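Local coordinates for insecticidal crystal protein Cry35Ab1 (Bacillus thuringiensis, PDB 4JP0) that serves as one component of a binary insecticidal toxin that is active against western corn rootworm and probably targets the larval midgut epithelium, at residues I244-F249 with R329-Q334; M185-N190 with P262-G267; T124-S127 with N132-W135. All coordinates share one frame; numbering follows the deposited sequence.

Interaction 1. Residues I244-F249 with R329-Q334; sequences INTLGF and RIMQIQ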
# COMPACT_ATOMS: atom_id res chain seq x y z
N ILE A 244 -1.03 10.84 -0.83
CA ILE A 244 -0.67 11.35 0.48
C ILE A 244 -1.91 11.55 1.33
O ILE A 244 -2.01 11.03 2.43
CB ILE A 244 0.10 12.68 0.40
CG1 ILE A 244 1.37 12.52 -0.42
CG2 ILE A 244 0.42 13.18 1.84
CD1 ILE A 244 1.99 13.88 -0.86
N ASN A 245 -2.88 12.31 0.86
CA ASN A 245 -4.00 12.56 1.77
C ASN A 245 -4.87 11.32 2.01
O ASN A 245 -5.60 11.27 2.99
CB ASN A 245 -4.84 13.77 1.31
CG ASN A 245 -4.26 15.15 1.84
OD1 ASN A 245 -3.28 15.22 2.62
ND2 ASN A 245 -4.89 16.23 1.40
N THR A 246 -4.78 10.31 1.14
CA THR A 246 -5.59 9.11 1.32
C THR A 246 -4.91 8.03 2.15
O THR A 246 -5.56 7.40 2.98
CB THR A 246 -6.04 8.49 -0.04
OG1 THR A 246 -6.65 9.50 -0.87
CG2 THR A 246 -7.16 7.53 0.17
N LEU A 247 -3.62 7.80 1.92
CA LEU A 247 -2.89 6.73 2.60
C LEU A 247 -1.69 7.18 3.43
O LEU A 247 -1.11 6.37 4.15
CB LEU A 247 -2.38 5.72 1.58
CG LEU A 247 -3.48 4.93 0.85
CD1 LEU A 247 -2.87 4.14 -0.29
CD2 LEU A 247 -4.23 4.02 1.86
N GLY A 248 -1.29 8.44 3.32
CA GLY A 248 -0.16 8.90 4.12
C GLY A 248 1.22 8.51 3.60
O GLY A 248 2.19 8.41 4.36
N PHE A 249 1.33 8.26 2.30
CA PHE A 249 2.65 8.05 1.70
C PHE A 249 2.72 8.67 0.32
O PHE A 249 1.69 8.97 -0.29
CB PHE A 249 3.17 6.60 1.77
CG PHE A 249 2.51 5.64 0.84
CD1 PHE A 249 3.04 5.39 -0.42
CD2 PHE A 249 1.44 4.87 1.27
CE1 PHE A 249 2.47 4.47 -1.25
CE2 PHE A 249 0.85 3.96 0.44
CZ PHE A 249 1.35 3.73 -0.81
N ARG A 329 -13.40 2.24 -6.60
CA ARG A 329 -12.11 2.91 -6.56
C ARG A 329 -12.25 4.28 -5.93
O ARG A 329 -13.14 5.05 -6.33
CB ARG A 329 -11.52 3.02 -7.98
CG ARG A 329 -10.04 3.34 -8.00
CD ARG A 329 -9.44 3.44 -9.43
NE ARG A 329 -10.04 4.54 -10.16
CZ ARG A 329 -10.25 4.58 -11.46
NH1 ARG A 329 -9.87 3.59 -12.24
NH2 ARG A 329 -10.83 5.66 -12.00
N ILE A 330 -11.38 4.62 -4.97
CA ILE A 330 -11.44 5.94 -4.36
C ILE A 330 -10.15 6.73 -4.62
O ILE A 330 -10.08 7.91 -4.32
CB ILE A 330 -11.77 5.88 -2.85
CG1 ILE A 330 -10.63 5.26 -2.04
CG2 ILE A 330 -13.02 5.11 -2.61
CD1 ILE A 330 -10.61 5.71 -0.56
N MET A 331 -9.15 6.07 -5.20
CA MET A 331 -7.89 6.73 -5.46
C MET A 331 -7.04 5.96 -6.47
O MET A 331 -7.00 4.74 -6.44
CB MET A 331 -7.10 6.88 -4.16
CG MET A 331 -5.90 7.81 -4.35
SD MET A 331 -4.42 6.88 -4.81
CE MET A 331 -4.23 6.30 -3.12
N GLN A 332 -6.35 6.68 -7.34
CA GLN A 332 -5.37 6.06 -8.23
C GLN A 332 -4.27 7.04 -8.52
O GLN A 332 -4.52 8.24 -8.54
CB GLN A 332 -5.99 5.69 -9.56
CG GLN A 332 -6.68 6.86 -10.26
CD GLN A 332 -7.02 6.60 -11.73
OE1 GLN A 332 -6.52 5.66 -12.35
NE2 GLN A 332 -7.89 7.44 -12.28
N ILE A 333 -3.07 6.53 -8.76
CA ILE A 333 -1.97 7.38 -9.19
C ILE A 333 -1.11 6.52 -10.07
O ILE A 333 -0.89 5.34 -9.77
CB ILE A 333 -1.15 7.95 -7.99
CG1 ILE A 333 0.14 8.61 -8.49
CG2 ILE A 333 -0.81 6.87 -7.03
CD1 ILE A 333 0.88 9.47 -7.42
N GLN A 334 -0.70 7.09 -11.21
CA GLN A 334 0.22 6.42 -12.10
C GLN A 334 1.55 7.17 -12.12
O GLN A 334 1.58 8.40 -12.09
CB GLN A 334 -0.33 6.33 -13.52
CG GLN A 334 -1.45 5.35 -13.66
CD GLN A 334 -2.76 5.96 -13.24
OE1 GLN A 334 -3.05 7.11 -13.61
NE2 GLN A 334 -3.55 5.21 -12.48
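A classic beta bulge turns two successive strand residues, I330 and M331, together toward the end of a helix, I330 onto T246 and M331 onto both T246 and L247. In a regular strand, neighbouring side chains would point to opposite faces of the sheet; here both residues pair with L320 on the adjoining strand, and both direct CB at the helix. No hydrogen bond crosses the contact, which rests on van der Waals contact, mostly between methyl and methylene groups, with the T246 hydroxyl oxygen against M331 CG.

M331 does most of the reaching. Its CG lies anti to the backbone N (chi1 -169°), and the chain then bends at chi2 and again at chi3, which brings the terminal methyl to the helix. There M331 CE meets L247 CD1 at 3.8 Å and lies 4.2 Å from T246 CB. Closer to the strand, M331 CG passes T246 OG1 at 3.9 Å, the two side chains running past each other in opposite directions. An unbranched, flexible methionine suits this place because its bent chain can bring the methyl to L247 while its CG passes the threonine.

Threonine works with both branches. T246 OG1 is hydrogen-bonded back to T242 O within the helix, while T246 CG2 meets I330 CD1 at 4.0 Å. Just beyond, G248 takes a positive phi that ends the helix, its N still bonded to I244 O.

Among the surrounding elements, the side chains of T246, L247 and I330 rest on L320 of strand 307-323, and L247 also reaches L205 of strand 202-221. Helix 240-247 thus packs by its final turn against strand 327-346, an outermost strand of the four-stranded antiparallel sheet.

Interaction 2. Residues M185-N190 with P262-G267; sequences MVNDPN and PEVGGG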
# COMPACT_ATOMS: atom_id res chain seq x y z
N MET A 185 -6.73 3.32 8.43
CA MET A 185 -5.55 3.92 7.80
C MET A 185 -5.91 4.59 6.48
O MET A 185 -5.02 5.07 5.75
CB MET A 185 -4.50 2.84 7.54
CG MET A 185 -4.00 2.19 8.80
SD MET A 185 -3.00 0.76 8.44
CE MET A 185 -2.95 0.01 10.08
N VAL A 186 -7.19 4.60 6.14
CA VAL A 186 -7.65 5.18 4.89
C VAL A 186 -8.52 6.39 5.10
O VAL A 186 -9.50 6.31 5.82
CB VAL A 186 -8.45 4.15 4.08
CG1 VAL A 186 -9.11 4.83 2.86
CG2 VAL A 186 -7.53 3.01 3.66
N ASN A 187 -8.16 7.52 4.49
CA ASN A 187 -8.98 8.71 4.57
C ASN A 187 -9.91 8.70 3.37
O ASN A 187 -9.47 8.98 2.25
CB ASN A 187 -8.11 9.97 4.61
CG ASN A 187 -8.90 11.25 4.38
OD1 ASN A 187 -10.02 11.38 4.92
ND2 ASN A 187 -8.46 12.21 3.69
N ASP A 188 -11.17 8.34 3.61
CA ASP A 188 -12.20 8.20 2.57
C ASP A 188 -13.31 9.19 2.94
O ASP A 188 -14.23 8.87 3.69
CB ASP A 188 -12.73 6.77 2.53
CG ASP A 188 -13.69 6.49 1.35
OD1 ASP A 188 -14.20 7.44 0.71
OD2 ASP A 188 -13.98 5.34 1.00
N PRO A 189 -13.16 10.42 2.43
CA PRO A 189 -14.06 11.53 2.78
C PRO A 189 -15.50 11.37 2.29
O PRO A 189 -16.38 12.14 2.71
CB PRO A 189 -13.42 12.72 2.06
CG PRO A 189 -12.71 12.09 0.91
CD PRO A 189 -12.09 10.83 1.51
N ASN A 190 -15.75 10.39 1.43
CA ASN A 190 -17.11 10.22 0.97
C ASN A 190 -17.96 9.20 1.72
O ASN A 190 -19.04 8.86 1.29
CB ASN A 190 -17.10 9.95 -0.53
CG ASN A 190 -16.72 11.18 -1.31
OD1 ASN A 190 -17.23 12.25 -1.03
ND2 ASN A 190 -15.82 11.04 -2.29
N PRO A 262 -0.14 12.78 7.08
CA PRO A 262 -1.17 13.37 6.22
C PRO A 262 -1.93 14.51 6.86
O PRO A 262 -2.04 14.53 8.08
CB PRO A 262 -2.16 12.22 5.98
CG PRO A 262 -1.58 10.99 6.64
CD PRO A 262 -0.52 11.45 7.59
N GLU A 263 -2.47 15.40 6.02
CA GLU A 263 -3.26 16.56 6.45
C GLU A 263 -4.50 16.12 7.24
O GLU A 263 -4.94 16.80 8.18
CB GLU A 263 -3.66 17.43 5.23
CG GLU A 263 -2.49 17.86 4.33
CD GLU A 263 -2.91 18.74 3.14
OE1 GLU A 263 -3.84 19.57 3.29
OE2 GLU A 263 -2.30 18.61 2.04
N VAL A 264 -5.05 14.98 6.84
CA VAL A 264 -6.20 14.37 7.49
C VAL A 264 -5.97 12.85 7.38
O VAL A 264 -5.50 12.37 6.35
CB VAL A 264 -7.52 14.74 6.77
CG1 VAL A 264 -8.59 13.72 7.06
CG2 VAL A 264 -8.00 16.13 7.18
N GLY A 265 -6.28 12.10 8.43
CA GLY A 265 -6.05 10.66 8.38
C GLY A 265 -4.82 10.23 9.16
O GLY A 265 -3.92 11.04 9.39
N GLY A 266 -4.82 8.98 9.62
CA GLY A 266 -3.71 8.42 10.37
C GLY A 266 -2.55 7.88 9.55
O GLY A 266 -1.44 7.79 10.05
N GLY A 267 -2.78 7.53 8.29
CA GLY A 267 -1.70 7.00 7.45
C GLY A 267 -1.39 5.50 7.60
O GLY A 267 -2.06 4.79 8.33
O HOH W 1 -5.03 7.76 6.44
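N187 and V264 cross at about a right angle where two irregular loops meet in the P42 insecticidal crystal toxin region of this Toxin_10 protein, one following strand 174-182 and the other a glycine-rich turn following strand 257-259. The asparagine projects toward the turn with CG anti to its own backbone N (chi1 167°), and the valine lays one methyl over the flat amide. V264 CG1 is 3.5 Å from N187 OD1 and nearly as near to the other two amide atoms, CG and ND2 (both 3.7 Å), as expected of a methyl above a face. The amide does not hydrogen-bond to V264: N187 ND2 donates to N245 O of helix 240-247, which helps to fix the plane on which the valine rests. Asparagine fits here because it offers a donor to the helix end and a flat surface to the methyl.

Next to V264, N187 CB comes to 4.4 Å from G265 CA. Any CB on G265 would point at N187 and crowd its CB, and the positive phi would also press it against the preceding carbonyl O, so glycine suits the place twice over. G267 has a positive phi as well.

At the other end of the contact M185 touches the turn only with the start of its side chain. M185 CB lies 3.2 Å from G267 O and CG is similarly close, while the extended remainder leads away to Y82, T268 and I271. Y82, together with S84, which hydrogen-bonds to G266, belongs to the lectin-like region, so these loops sit where the two parts of the protein meet. Between the backbones, a single water accepts from G267 N at 2.9 Å and donates a weak bond to M185 O at 2.8 Å.

Interaction 3. Residues T124-S127 with N132-W135; sequences TDES and NQQW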
# COMPACT_ATOMS: atom_id res chain seq x y z
N THR A 124 -0.59 -1.31 34.00
CA THR A 124 0.45 -1.37 35.02
C THR A 124 1.44 -2.49 34.73
O THR A 124 1.33 -3.20 33.72
CB THR A 124 -0.12 -1.44 36.42
OG1 THR A 124 0.94 -1.15 37.35
CG2 THR A 124 -0.56 -2.85 36.73
N ASP A 125 2.45 -2.62 35.57
CA ASP A 125 3.49 -3.59 35.29
C ASP A 125 2.97 -5.01 35.42
O ASP A 125 2.18 -5.30 36.31
CB ASP A 125 4.64 -3.33 36.24
CG ASP A 125 4.92 -1.85 36.34
OD1 ASP A 125 5.53 -1.29 35.40
OD2 ASP A 125 4.54 -1.16 37.31
N GLU A 126 3.42 -5.89 34.53
CA GLU A 126 2.95 -7.27 34.57
C GLU A 126 3.47 -8.01 35.81
O GLU A 126 4.67 -7.91 36.18
CB GLU A 126 3.36 -8.01 33.30
CG GLU A 126 2.72 -9.40 33.26
CD GLU A 126 2.90 -10.15 31.96
OE1 GLU A 126 3.48 -9.61 30.99
OE2 GLU A 126 2.45 -11.31 31.90
N SER A 127 2.58 -8.73 36.48
CA SER A 127 3.01 -9.49 37.64
C SER A 127 2.95 -11.00 37.33
O SER A 127 2.39 -11.40 36.31
CB SER A 127 2.24 -9.12 38.90
OG SER A 127 0.88 -9.40 38.73
N ASN A 132 -6.29 -10.48 37.42
CA ASN A 132 -6.79 -9.19 36.95
C ASN A 132 -6.08 -8.64 35.70
O ASN A 132 -6.52 -7.66 35.09
CB ASN A 132 -6.77 -8.17 38.09
CG ASN A 132 -7.89 -8.44 39.12
OD1 ASN A 132 -9.06 -8.15 38.86
ND2 ASN A 132 -7.54 -9.04 40.25
N GLN A 133 -5.03 -9.33 35.28
CA GLN A 133 -4.31 -8.97 34.08
C GLN A 133 -4.59 -9.99 32.97
O GLN A 133 -3.93 -9.99 31.94
CB GLN A 133 -2.80 -8.90 34.42
CG GLN A 133 -2.51 -7.68 35.34
CD GLN A 133 -1.04 -7.53 35.65
OE1 GLN A 133 -0.29 -8.49 35.56
NE2 GLN A 133 -0.60 -6.30 35.95
N GLN A 134 -5.61 -10.83 33.15
CA GLN A 134 -5.95 -11.80 32.12
C GLN A 134 -7.31 -11.44 31.48
O GLN A 134 -8.25 -11.07 32.18
CB GLN A 134 -6.02 -13.23 32.67
CG GLN A 134 -4.90 -13.64 33.64
CD GLN A 134 -3.53 -13.49 33.04
OE1 GLN A 134 -3.30 -13.98 31.93
NE2 GLN A 134 -2.61 -12.83 33.76
N TRP A 135 -7.42 -11.62 30.17
CA TRP A 135 -8.55 -11.14 29.39
C TRP A 135 -9.01 -12.18 28.38
O TRP A 135 -8.20 -12.93 27.82
CB TRP A 135 -8.14 -9.86 28.62
CG TRP A 135 -7.67 -8.78 29.55
CD1 TRP A 135 -6.43 -8.62 30.04
CD2 TRP A 135 -8.49 -7.83 30.23
NE1 TRP A 135 -6.39 -7.59 30.96
CE2 TRP A 135 -7.66 -7.08 31.09
CE3 TRP A 135 -9.85 -7.48 30.13
CZ2 TRP A 135 -8.13 -6.03 31.88
CZ3 TRP A 135 -10.32 -6.42 30.90
CH2 TRP A 135 -9.46 -5.70 31.78
O HOH W 2 -0.11 -11.41 35.31
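The backbones of T124-S127 and N132-W135 stay apart, E126 CA and Q133 CA being 7.5 Å from each other, and the side chain of Q133 spans the gap instead of direct backbone bonds. Extended beyond CG, the glutamine presents its amide to the peptide groups on either side of E126. Q133 NE2 donates to D125 O at 3.0 Å, with the acceptor close to the amide plane, although the donor stands well above the plane of that carbonyl. At the other corner S127 N donates to Q133 OE1 at 3.0 Å, nearly straight at 172° and directed onto an in-plane lone pair. With one donor and one acceptor side by side, glutamine matches a backbone C=O and N-H together, and the two bonds fix the rotation of the amide.

Both polar atoms of the amide have a further partner. A water bridges the pair, donating to Q133 OE1 at 2.9 Å and to S127 O at 2.7 Å, while Q133 NE2 also bonds T111 OG1. T124 crosses the glutamine at about a right angle, its CG2 methyl 3.5 Å from Q133 NE2. E126 CG passes the same amide, but its carboxylate turns elsewhere, forming a salt bridge with K94.

Q133, Q134 and W135 spell the Q-x-W signature of ricin B-type beta-trefoils, in which the glutamine ties down a loop and the tryptophan is buried. W135 starts strand 135-142, which pairs with strand 6-12; its NE1 bonds L110 O and its ring meets I102. Strand 109-112 lies beside the contact, T124 packing on T111 and both Q133 and E126 on V109.

How the interactions relate
Interactions 1 and 2 form one continuous patch of contacts in the P42 insecticidal crystal toxin region, their centres 9 Å apart and their segments alternating along the chain. Loop 185-190 meets the end of helix 240-247 through a probable hydrogen bond from N187 N to T246 O, at 3.0 Å. Residues 262-267 meet the same helix end, P262 CG packing 3.6 Å from G248 CA. T246 therefore serves both contacts, its side chain facing strand 327-346 and its carbonyl facing the loop. Interaction 3 stands apart in the beta-trefoil, its centre about 34 Å from that of interaction 2 and 40 Å from that of interaction 1, closing a loop before either of the others begins.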